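Local coordinates for capsular polysaccharide biosynthesis protein (Burkholderia pseudomallei, PDB 4BQN), which binds coenzyme A and probably acts as an acetyltransferase in the biosynthesis of the bacterial capsular polysaccharide, at residues G102-V107 with M239-I244; V121-A126 with S289-R294; A126-M131 with E275-F280; A147-D152 with R303-R308. The protein carries 1 engineered substitution. All coordinates share one frame; numbering follows the deposited sequence. Where two conformers were deposited one is given.

The four contacts show how late parts of a chain pack against earlier ones, with one of the contacts reaching a cofactor. Contacts 2 and 3 share A126, their centres 8 Å apart: helix 123-130 is packed by helix 285-296 and by helix 269-281 respectively. Contact 1 joins contact 2 through D122 OD2, 2.7 Å from Y242 OH and 2.8 Å from T106 OG1. Contact 4 lies 12 Å from contact 1, centre to centre, and its R150 NH1 probably donates to I244 O. It meets contact 2 through the salt bridge between D293 and R303, and contact 3 through L306. Coenzyme A is touched by R294 of contact 2, while the V107 side chain of contact 1 stays about 11 Å away.

Contact 1 (G102-V107 with M239-I244); sequences GYHPTV and MSLYPI
Two irregular stretches of chain meet here, the first ending where strand 107-108 begins. H104 opens a type I turn that closes with V107 N donating to H104 O at 3.1 Å. The H104 side chain has an unusual first torsion (chi1 -33°), with CG beside the backbone N. Its imidazole is clamped between two methylenes. M239 CB sits 3.5 Å from the ring centroid, only 10° off the normal, as a CH-pi contact, and Y103 CB covers the opposite face. Beyond CB the M239 chain bends at chi2 and chi3 and crosses that of V107 obliquely, with M239 SD 4.2 Å from V107 CG1.

L241 runs alongside Y103: its CG presses on the Y103 carbonyl, 3.3 Å from O, while CD2 reaches the edge of the tyrosine ring. The far end of Y103 is held outside this pair, where OH bonds to C190 O. A water joins the backbones, donating to Y103 O at 2.9 Å and accepting from Y242 N.

T106 and Y242 approach tip to tip. With chi1 at 66°, T106 OG1 takes the crowded place between backbone N and carbonyl carbon and lies 3.4 Å from Y242 CE1, while CG2 stands over one ring face near its rim. Both hydroxyls bond to D122 OD2, a shared partner consistent with their closeness; Y242 OH also bonds to Y138 OH.

The result is a buried type I turn packed on an extended loop, leading into the two-stranded antiparallel sheet 107-108/121-122, with the V107 side chain about 8 Å from that of the coenzyme A-binding N200.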
# COMPACT_ATOMS: atom_id res chain seq x y z
N GLY A 102 0.90 9.67 3.17
CA GLY A 102 0.54 11.08 3.25
C GLY A 102 -0.84 11.37 3.78
O GLY A 102 -1.06 12.43 4.35
N TYR A 103 -1.80 10.46 3.62
CA TYR A 103 -3.12 10.71 4.20
C TYR A 103 -3.18 10.40 5.68
O TYR A 103 -3.93 11.05 6.43
CB TYR A 103 -4.20 9.88 3.51
CG TYR A 103 -4.32 10.18 2.04
CD1 TYR A 103 -4.91 11.35 1.59
CD2 TYR A 103 -3.87 9.25 1.09
CE1 TYR A 103 -5.02 11.62 0.23
CE2 TYR A 103 -3.97 9.51 -0.26
CZ TYR A 103 -4.56 10.68 -0.69
OH TYR A 103 -4.66 10.90 -2.04
N HIS A 104 -2.41 9.40 6.10
CA HIS A 104 -2.52 8.84 7.45
C HIS A 104 -1.12 8.72 8.03
O HIS A 104 -0.59 7.63 8.20
CB HIS A 104 -3.23 7.46 7.43
CG HIS A 104 -4.27 7.33 6.37
ND1 HIS A 104 -4.09 6.52 5.26
CD2 HIS A 104 -5.50 7.89 6.23
CE1 HIS A 104 -5.16 6.60 4.49
NE2 HIS A 104 -6.04 7.42 5.06
N PRO A 105 -0.51 9.87 8.36
CA PRO A 105 0.91 9.82 8.70
C PRO A 105 1.18 9.15 10.05
O PRO A 105 2.34 8.88 10.37
CB PRO A 105 1.32 11.31 8.73
CG PRO A 105 0.25 12.04 8.00
CD PRO A 105 -1.01 11.24 8.24
N THR A 106 0.13 8.88 10.83
CA THR A 106 0.29 8.23 12.12
C THR A 106 0.13 6.70 12.04
O THR A 106 0.24 6.03 13.06
CB THR A 106 -0.73 8.75 13.15
OG1 THR A 106 -2.04 8.39 12.73
CG2 THR A 106 -0.64 10.27 13.30
N VAL A 107 -0.14 6.16 10.85
CA VAL A 107 -0.53 4.75 10.72
C VAL A 107 0.61 3.93 10.13
O VAL A 107 1.26 4.35 9.18
CB VAL A 107 -1.81 4.61 9.85
CG1 VAL A 107 -2.17 3.15 9.60
CG2 VAL A 107 -2.98 5.35 10.49
N MET A 239 -8.82 4.00 6.36
CA MET A 239 -8.31 4.81 7.45
C MET A 239 -8.90 6.21 7.39
O MET A 239 -9.12 6.75 6.31
CB MET A 239 -6.78 4.87 7.43
CG MET A 239 -6.10 3.55 7.76
SD MET A 239 -6.34 3.08 9.49
CE MET A 239 -7.22 1.54 9.34
N SER A 240 -9.16 6.79 8.56
CA SER A 240 -9.72 8.13 8.66
C SER A 240 -8.62 9.17 8.87
O SER A 240 -7.70 8.95 9.65
CB SER A 240 -10.70 8.16 9.82
OG SER A 240 -11.25 9.45 9.95
N LEU A 241 -8.71 10.30 8.17
CA LEU A 241 -7.74 11.38 8.35
C LEU A 241 -8.00 12.14 9.65
O LEU A 241 -9.15 12.37 10.03
CB LEU A 241 -7.76 12.33 7.16
CG LEU A 241 -7.12 11.83 5.86
CD1 LEU A 241 -7.98 10.80 5.11
CD2 LEU A 241 -6.79 13.00 4.95
N TYR A 242 -6.92 12.53 10.33
CA TYR A 242 -7.05 13.25 11.60
C TYR A 242 -7.69 14.63 11.39
O TYR A 242 -7.61 15.22 10.31
CB TYR A 242 -5.69 13.40 12.27
CG TYR A 242 -5.30 12.26 13.20
CD1 TYR A 242 -5.33 10.93 12.79
CD2 TYR A 242 -4.84 12.55 14.49
CE1 TYR A 242 -4.95 9.90 13.65
CE2 TYR A 242 -4.45 11.53 15.36
CZ TYR A 242 -4.51 10.21 14.93
OH TYR A 242 -4.12 9.22 15.80
N PRO A 243 -8.31 15.18 12.46
CA PRO A 243 -8.86 16.53 12.38
C PRO A 243 -7.79 17.52 11.95
O PRO A 243 -6.60 17.33 12.26
CB PRO A 243 -9.29 16.82 13.82
CG PRO A 243 -9.46 15.49 14.48
CD PRO A 243 -8.41 14.62 13.83
N ILE A 244 -8.25 18.60 11.30
CA ILE A 244 -7.42 19.73 10.84
C ILE A 244 -6.56 19.33 9.65
O ILE A 244 -6.66 19.93 8.57
CB ILE A 244 -6.60 20.39 11.99
CG1 ILE A 244 -7.57 20.92 13.06
CG2 ILE A 244 -5.73 21.52 11.44
CD1 ILE A 244 -6.90 21.61 14.23
O HOH W 1 -4.37 11.66 9.27

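Contact 2 (V121-A126 with S289-R294); sequences VDALIA and SAFFDR. With COA (coenzyme A), chain C.
F291 and F292, neighbours on helix 285-296, both carry CG anti to the backbone N and both project toward the start of helix 123-130, yet they meet it in different ways. F291 advances tip to tip against V121, its CZ 3.7 Å from V121 CG2. A126 CB lies near the plane of the same F291 ring, at the edge, 3.9 Å from CD2. A123 CB lies beside F291 CE2, and L113 packs on the ring as well. The ring of F292 instead turns an edge to the backbone: CD1 lies 3.2 Å from A123 O, close to the ring plane, so the slightly positive rim of the phenyl group faces a carbonyl oxygen. Behind F292 stands helix 300-310, through V302 and R303.

The helix that receives the two rings is capped by D122. D122 OD1 accepts from I125 N at 3.0 Å, the donor coming from above the carboxylate plane.

R294 leaves this apolar interface altogether. Its chain is extended from CG to NE, and the guanidinium meets the 3'-phosphate of coenzyme A edge-on, with the phosphorus in its plane. R294 NH1 donates to O7A of coenzyme A at 3.1 Å. R294 NH2 donates to O9A of coenzyme A at 3.0 Å in a nearly straight bond (170°). Y111 adds a cation-pi contact.

One helix therefore does two kinds of chemistry: an aromatic side seats it on the protein, and a paired set of charge-assisted bonds grips a phosphate whose negative charge the arginine probably helps to neutralise.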
# COMPACT_ATOMS: atom_id res chain seq x y z
N VAL A 121 -2.06 -0.31 12.58
CA VAL A 121 -2.14 0.29 13.90
C VAL A 121 -1.73 1.75 13.84
O VAL A 121 -1.10 2.20 12.87
CB VAL A 121 -1.25 -0.45 14.92
CG1 VAL A 121 -1.70 -1.90 15.12
CG2 VAL A 121 0.22 -0.40 14.51
N ASP A 122 -2.10 2.50 14.86
CA ASP A 122 -1.71 3.90 14.93
C ASP A 122 -0.41 3.99 15.71
O ASP A 122 -0.38 3.81 16.93
CB ASP A 122 -2.84 4.75 15.52
CG ASP A 122 -2.58 6.23 15.35
OD1 ASP A 122 -1.55 6.71 15.88
OD2 ASP A 122 -3.37 6.90 14.64
N ALA A 123 0.68 4.22 14.99
CA ALA A 123 2.00 4.32 15.57
C ALA A 123 2.17 5.53 16.47
O ALA A 123 2.98 5.49 17.40
CB ALA A 123 3.07 4.32 14.49
N LEU A 124 1.43 6.61 16.23
CA LEU A 124 1.54 7.74 17.15
C LEU A 124 0.99 7.35 18.52
O LEU A 124 1.53 7.74 19.53
CB LEU A 124 0.85 8.99 16.59
CG LEU A 124 1.18 10.27 17.38
CD1 LEU A 124 2.67 10.60 17.35
CD2 LEU A 124 0.37 11.42 16.83
N ILE A 125 -0.09 6.58 18.53
CA ILE A 125 -0.61 6.01 19.79
C ILE A 125 0.45 5.16 20.48
O ILE A 125 0.61 5.26 21.69
CB ILE A 125 -1.95 5.28 19.56
CG1 ILE A 125 -3.02 6.33 19.33
CG2 ILE A 125 -2.31 4.39 20.75
CD1 ILE A 125 -4.41 5.81 19.08
N ALA A 126 1.18 4.34 19.72
CA ALA A 126 2.29 3.60 20.33
C ALA A 126 3.28 4.53 21.05
O ALA A 126 3.69 4.25 22.18
CB ALA A 126 3.01 2.73 19.30
N SER A 289 7.84 0.28 22.54
CA SER A 289 8.86 1.32 22.37
C SER A 289 9.80 1.03 21.17
O SER A 289 10.12 1.93 20.39
CB SER A 289 9.67 1.48 23.65
OG SER A 289 10.58 2.56 23.53
N ALA A 290 10.23 -0.21 21.03
CA ALA A 290 11.07 -0.57 19.88
C ALA A 290 10.34 -0.32 18.57
O ALA A 290 10.91 0.18 17.60
CB ALA A 290 11.52 -2.02 19.97
N PHE A 291 9.05 -0.65 18.54
CA PHE A 291 8.22 -0.41 17.36
C PHE A 291 8.14 1.08 17.06
O PHE A 291 8.38 1.52 15.92
CB PHE A 291 6.81 -1.00 17.58
CG PHE A 291 5.80 -0.56 16.56
CD1 PHE A 291 5.94 -0.92 15.22
CD2 PHE A 291 4.69 0.19 16.93
CE1 PHE A 291 5.01 -0.51 14.27
CE2 PHE A 291 3.75 0.59 15.98
CZ PHE A 291 3.91 0.24 14.66
N PHE A 292 7.82 1.88 18.08
CA PHE A 292 7.68 3.31 17.86
C PHE A 292 9.01 3.90 17.38
O PHE A 292 9.01 4.72 16.45
CB PHE A 292 7.22 4.04 19.11
CG PHE A 292 7.08 5.52 18.89
CD1 PHE A 292 6.07 6.01 18.07
CD2 PHE A 292 7.97 6.41 19.47
CE1 PHE A 292 5.94 7.37 17.83
CE2 PHE A 292 7.84 7.78 19.24
CZ PHE A 292 6.81 8.26 18.43
N ASP A 293 10.12 3.48 17.98
CA ASP A 293 11.43 4.00 17.57
C ASP A 293 11.72 3.68 16.11
O ASP A 293 12.28 4.49 15.37
CB ASP A 293 12.55 3.42 18.44
CG ASP A 293 12.59 4.02 19.84
OD1 ASP A 293 11.87 5.00 20.14
OD2 ASP A 293 13.38 3.48 20.66
N ARG A 294 11.37 2.46 15.69
CA ARG A 294 11.59 2.05 14.32
C ARG A 294 10.78 2.89 13.34
O ARG A 294 11.30 3.34 12.31
CB ARG A 294 11.27 0.56 14.15
CG ARG A 294 11.64 -0.01 12.78
CD ARG A 294 11.42 -1.51 12.78
NE ARG A 294 11.91 -2.18 11.58
CZ ARG A 294 11.17 -2.40 10.50
NH1 ARG A 294 9.91 -1.98 10.45
NH2 ARG A 294 11.69 -3.04 9.47
N1A COA C . 7.60 4.06 2.13
C2A COA C . 7.80 3.56 3.37
N3A COA C . 7.82 2.24 3.62
C4A COA C . 7.66 1.36 2.60
C5A COA C . 7.45 1.84 1.24
C6A COA C . 7.42 3.29 1.04
N6A COA C . 7.22 3.79 -0.19
N7A COA C . 7.31 0.77 0.43
C8A COA C . 7.45 -0.33 1.22
N9A COA C . 7.62 0.04 2.51
C1B COA C . 7.86 -0.83 3.67
C2B COA C . 7.14 -2.16 3.65
O2B COA C . 5.82 -2.03 4.20
C3B COA C . 8.08 -2.98 4.53
O3B COA C . 7.83 -2.59 5.89
P3B COA C . 8.41 -3.41 7.14
O7A COA C . 7.75 -2.74 8.33
O8A COA C . 7.94 -4.82 6.92
O9A COA C . 9.91 -3.25 7.10
C4B COA C . 9.46 -2.47 4.12
O4B COA C . 9.25 -1.15 3.60
C5B COA C . 10.17 -3.33 3.08
O5B COA C . 9.30 -3.45 1.96
P1A COA C . 9.82 -3.27 0.47
O1A COA C . 8.60 -3.30 -0.40
O2A COA C . 10.72 -2.07 0.36
O3A COA C . 10.75 -4.53 0.16
P2A COA C . 10.55 -6.13 0.18
O4A COA C . 11.44 -6.68 1.26
O5A COA C . 10.81 -6.58 -1.24
O6A COA C . 9.04 -6.41 0.58
CBP COA C . 6.64 -6.57 0.52
CCP COA C . 7.91 -6.41 -0.32
CDP COA C . 5.41 -6.58 -0.38
CEP COA C . 6.70 -7.93 1.19
CAP COA C . 6.60 -5.41 1.54
OAP COA C . 6.35 -4.18 0.87
C9P COA C . 5.63 -5.53 2.71
O9P COA C . 5.95 -6.15 3.71
N8P COA C . 4.46 -4.88 2.63
C7P COA C . 3.50 -4.88 3.72
C6P COA C . 2.72 -6.17 3.89
C5P COA C . 1.93 -6.42 2.63
O5P COA C . 2.40 -7.07 1.71
N4P COA C . 0.73 -5.88 2.61
C3P COA C . -0.14 -6.03 1.48
C2P COA C . -0.54 -4.66 0.96
S1P COA C . -1.06 -4.85 -0.70

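Contact 3 (A126-M131 with E275-F280); sequences AGAVVM and EQFEWF
Segments 126-130 and 275-280, from helices 123-130 and 269-281, cross at -60° with their axes 9.8 Å apart, a separation filled by small residues on one side and phenylalanines on the other. The tight part is formed by F280 and F277 against A126 and V129. A126 CB stands over one face of the F280 ring as a CH-pi contact, 3.8 Å from the centroid and 19° off the normal. The opposite face is backed by CE3 of the adjacent W279, so the ring is held between a methyl group and an indole.

V129 continues the seam one turn along. Its CG2, anti to the carbonyl carbon, lies 3.6 Å from F277 CD1 and 4.1 Å from F280 CB, as the V129 and F277 side chains slide past each other in opposite directions. The tip of F277 then reaches A128, with CZ 4.0 Å from CB, and Y138 meets this ring edge-to-face.

Outward the packing gives way to solvent. V129 is already partly exposed, M131 is exposed as its helix runs out, and E275 is exposed too, with K267 as a long, weak ionic partner.

Between the two segments the chemistry is thus wholly apolar: methyl groups against aromatic rings, with cohesion resting on dispersion and shape and no charge to balance.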
# COMPACT_ATOMS: atom_id res chain seq x y z
N ALA A 126 1.18 4.34 19.72
CA ALA A 126 2.29 3.60 20.33
C ALA A 126 3.28 4.53 21.05
O ALA A 126 3.69 4.25 22.18
CB ALA A 126 3.01 2.73 19.30
N GLY A 127 3.64 5.64 20.42
CA GLY A 127 4.51 6.63 21.06
C GLY A 127 3.91 7.23 22.31
O GLY A 127 4.60 7.43 23.31
N ALA A 128 2.61 7.52 22.26
CA ALA A 128 1.89 8.04 23.43
C ALA A 128 1.90 7.03 24.58
O ALA A 128 2.11 7.41 25.74
CB ALA A 128 0.48 8.42 23.04
N VAL A 129 1.67 5.75 24.27
CA VAL A 129 1.72 4.69 25.29
C VAL A 129 3.10 4.65 25.97
O VAL A 129 3.20 4.58 27.20
CB VAL A 129 1.37 3.31 24.66
CG1 VAL A 129 1.70 2.16 25.60
CG2 VAL A 129 -0.10 3.28 24.29
N VAL A 130 4.15 4.73 25.16
CA VAL A 130 5.52 4.75 25.71
C VAL A 130 5.74 5.96 26.62
O VAL A 130 6.41 5.82 27.65
CB VAL A 130 6.58 4.69 24.58
CG1 VAL A 130 7.98 4.92 25.13
CG2 VAL A 130 6.50 3.35 23.86
N MET A 131 5.17 7.11 26.26
CA MET A 131 5.28 8.40 26.95
C MET A 131 4.36 8.50 28.18
O MET A 131 4.30 9.55 28.83
CB MET A 131 4.88 9.49 25.93
CG MET A 131 5.38 10.91 26.20
SD MET A 131 4.84 12.07 24.92
CE MET A 131 5.54 13.60 25.54
N GLU A 275 -9.46 1.73 21.37
CA GLU A 275 -9.09 0.32 21.20
C GLU A 275 -7.64 0.13 20.78
O GLU A 275 -7.00 -0.85 21.13
CB GLU A 275 -10.05 -0.37 20.22
CG GLU A 275 -11.45 -0.59 20.78
CD GLU A 275 -12.41 -1.26 19.80
OE1 GLU A 275 -11.95 -1.85 18.80
OE2 GLU A 275 -13.63 -1.21 20.05
N GLN A 276 -7.10 1.09 20.03
CA GLN A 276 -5.66 1.06 19.71
C GLN A 276 -4.83 1.14 20.99
O GLN A 276 -3.86 0.38 21.15
CB GLN A 276 -5.28 2.20 18.75
CG GLN A 276 -5.85 2.03 17.34
CD GLN A 276 -5.10 0.96 16.57
OE1 GLN A 276 -3.87 1.01 16.47
NE2 GLN A 276 -5.82 -0.01 16.03
N PHE A 277 -5.19 2.05 21.89
CA PHE A 277 -4.50 2.10 23.19
C PHE A 277 -4.57 0.76 23.90
O PHE A 277 -3.55 0.26 24.39
CB PHE A 277 -5.06 3.21 24.08
CG PHE A 277 -4.43 4.55 23.86
CD1 PHE A 277 -3.28 4.92 24.57
CD2 PHE A 277 -4.95 5.44 22.91
CE1 PHE A 277 -2.67 6.15 24.36
CE2 PHE A 277 -4.35 6.67 22.70
CZ PHE A 277 -3.20 7.02 23.42
N GLU A 278 -5.76 0.17 23.94
CA GLU A 278 -5.96 -1.10 24.63
C GLU A 278 -5.10 -2.20 24.00
O GLU A 278 -4.52 -3.03 24.70
CB GLU A 278 -7.44 -1.45 24.65
CG GLU A 278 -8.22 -0.49 25.53
CD GLU A 278 -9.71 -0.40 25.26
OE1 GLU A 278 -10.23 -1.13 24.39
OE2 GLU A 278 -10.37 0.42 25.94
N TRP A 279 -5.00 -2.18 22.67
CA TRP A 279 -4.21 -3.17 21.95
C TRP A 279 -2.73 -3.04 22.31
O TRP A 279 -2.09 -4.04 22.68
CB TRP A 279 -4.45 -3.03 20.44
CG TRP A 279 -3.85 -4.16 19.65
CD1 TRP A 279 -4.46 -5.36 19.36
CD2 TRP A 279 -2.55 -4.22 19.07
NE1 TRP A 279 -3.60 -6.15 18.63
CE2 TRP A 279 -2.43 -5.47 18.43
CE3 TRP A 279 -1.47 -3.32 19.01
CZ2 TRP A 279 -1.27 -5.87 17.76
CZ3 TRP A 279 -0.30 -3.72 18.32
CH2 TRP A 279 -0.21 -4.98 17.72
N PHE A 280 -2.18 -1.83 22.24
CA PHE A 280 -0.77 -1.65 22.59
C PHE A 280 -0.47 -1.97 24.06
O PHE A 280 0.61 -2.48 24.36
CB PHE A 280 -0.30 -0.24 22.27
CG PHE A 280 -0.09 0.02 20.80
CD1 PHE A 280 0.95 -0.62 20.11
CD2 PHE A 280 -0.91 0.91 20.12
CE1 PHE A 280 1.15 -0.37 18.76
CE2 PHE A 280 -0.70 1.17 18.77
CZ PHE A 280 0.33 0.53 18.09

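Contact 4 (A147-D152 with R303-R308); sequences ASLRID and RTALRR
Helices 142-151 and 300-310 run closer to antiparallel than parallel, with 138° between the directions of their short segments and 9.2 Å between the axes. The backbones come nearest at S148 and A305, whose CA atoms are 5.3 Å apart, a closeness that two small side chains permit. D152 leaves the first helix and stands at the N-cap position of helix 153-167, although its carboxylate makes no capping bond.

S148 OG, anti to its own backbone N, lies over the A305 backbone, 3.4 Å from CA. There S148 OG accepts from R308 NH1 at 3.0 Å (153°), close to the guanidinium plane. The arginine reaches this place with its chain extended from CG to NE, and T304 CG2 covers the centre of one guanidinium face.

D152 and R308 meet tip to tip, their planes 38° apart, in a salt bridge of 3.6 Å between OD2 and NH1. A water bridges the same two residues, donating to D152 OD1 at 2.6 Å and accepting from R308 NH2 at 2.7 Å.

NH1 is therefore shared between a neutral hydroxyl and a carboxylate, and the charges meet both directly and through one ordered water, which would probably favour the ionised forms of both groups.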
# COMPACT_ATOMS: atom_id res chain seq x y z
N ALA A 147 -3.05 19.51 13.70
CA ALA A 147 -2.47 20.82 13.40
C ALA A 147 -0.98 20.71 13.16
O ALA A 147 -0.44 21.34 12.25
CB ALA A 147 -2.77 21.80 14.53
N SER A 148 -0.30 19.87 13.94
CA SER A 148 1.13 19.64 13.74
C SER A 148 1.40 18.99 12.38
O SER A 148 2.27 19.42 11.63
CB SER A 148 1.68 18.74 14.85
OG SER A 148 3.09 18.60 14.70
N LEU A 149 0.64 17.95 12.06
CA LEU A 149 0.77 17.28 10.77
C LEU A 149 0.50 18.25 9.63
O LEU A 149 1.19 18.21 8.60
CB LEU A 149 -0.17 16.08 10.70
CG LEU A 149 0.08 14.98 11.72
CD1 LEU A 149 -1.01 13.91 11.63
CD2 LEU A 149 1.46 14.36 11.54
N ARG A 150 -0.49 19.14 9.80
CA ARG A 150 -0.80 20.11 8.75
C ARG A 150 0.38 21.05 8.52
O ARG A 150 0.74 21.32 7.36
CB ARG A 150 -2.07 20.90 9.07
CG ARG A 150 -2.32 22.02 8.08
CD ARG A 150 -3.79 22.40 8.12
NE ARG A 150 -4.14 23.30 7.03
CZ ARG A 150 -5.39 23.50 6.61
NH1 ARG A 150 -6.41 22.87 7.17
NH2 ARG A 150 -5.62 24.34 5.61
N ILE A 151 0.98 21.54 9.59
CA ILE A 151 2.17 22.37 9.46
C ILE A 151 3.27 21.62 8.70
O ILE A 151 4.01 22.23 7.90
CB ILE A 151 2.66 22.85 10.84
CG1 ILE A 151 1.67 23.89 11.40
CG2 ILE A 151 4.07 23.42 10.79
CD1 ILE A 151 1.78 24.13 12.89
N ASP A 152 3.33 20.30 8.89
CA ASP A 152 4.39 19.49 8.30
C ASP A 152 3.99 18.79 6.99
O ASP A 152 4.73 17.91 6.54
CB ASP A 152 4.85 18.44 9.31
CG ASP A 152 5.58 19.05 10.49
OD1 ASP A 152 6.04 20.21 10.37
OD2 ASP A 152 5.70 18.37 11.54
N ARG A 303 7.50 12.25 15.89
CA ARG A 303 7.95 12.74 17.21
C ARG A 303 7.58 14.21 17.41
O ARG A 303 7.29 14.63 18.53
CB ARG A 303 9.45 12.55 17.46
CG ARG A 303 9.83 11.13 17.86
CD ARG A 303 11.27 11.04 18.33
NE ARG A 303 11.78 9.67 18.22
CZ ARG A 303 11.61 8.72 19.13
NH1 ARG A 303 10.92 8.98 20.24
NH2 ARG A 303 12.11 7.51 18.92
N THR A 304 7.58 14.99 16.32
CA THR A 304 7.20 16.39 16.41
C THR A 304 5.74 16.53 16.85
O THR A 304 5.44 17.36 17.72
CB THR A 304 7.43 17.11 15.07
OG1 THR A 304 8.84 17.17 14.84
CG2 THR A 304 6.87 18.52 15.09
N ALA A 305 4.84 15.75 16.26
CA ALA A 305 3.43 15.79 16.65
C ALA A 305 3.24 15.38 18.11
O ALA A 305 2.48 16.01 18.84
CB ALA A 305 2.59 14.91 15.74
N LEU A 306 3.96 14.33 18.54
CA LEU A 306 3.85 13.86 19.91
C LEU A 306 4.30 14.96 20.89
O LEU A 306 3.64 15.20 21.91
CB LEU A 306 4.68 12.59 20.11
CG LEU A 306 4.38 11.68 21.30
CD1 LEU A 306 3.00 11.04 21.16
CD2 LEU A 306 5.47 10.63 21.42
N ARG A 307 5.41 15.63 20.55
CA ARG A 307 5.96 16.70 21.39
C ARG A 307 5.02 17.91 21.43
O ARG A 307 4.71 18.44 22.51
CB ARG A 307 7.36 17.11 20.89
CG ARG A 307 7.90 18.38 21.54
CD ARG A 307 9.25 18.81 20.97
NE ARG A 307 9.20 19.11 19.53
CZ ARG A 307 8.70 20.21 18.99
NH1 ARG A 307 8.16 21.17 19.75
NH2 ARG A 307 8.73 20.37 17.68
N ARG A 308 4.57 18.36 20.26
CA ARG A 308 3.71 19.53 20.20
C ARG A 308 2.39 19.33 20.94
O ARG A 308 1.91 20.24 21.61
CB ARG A 308 3.43 19.93 18.76
CG ARG A 308 4.61 20.60 18.09
CD ARG A 308 4.32 20.86 16.64
NE ARG A 308 5.41 21.56 15.99
CZ ARG A 308 5.58 21.61 14.67
NH1 ARG A 308 4.77 20.93 13.85
NH2 ARG A 308 6.60 22.30 14.18
O HOH W 2 8.35 17.66 11.53
O HOH W 3 7.39 22.12 11.59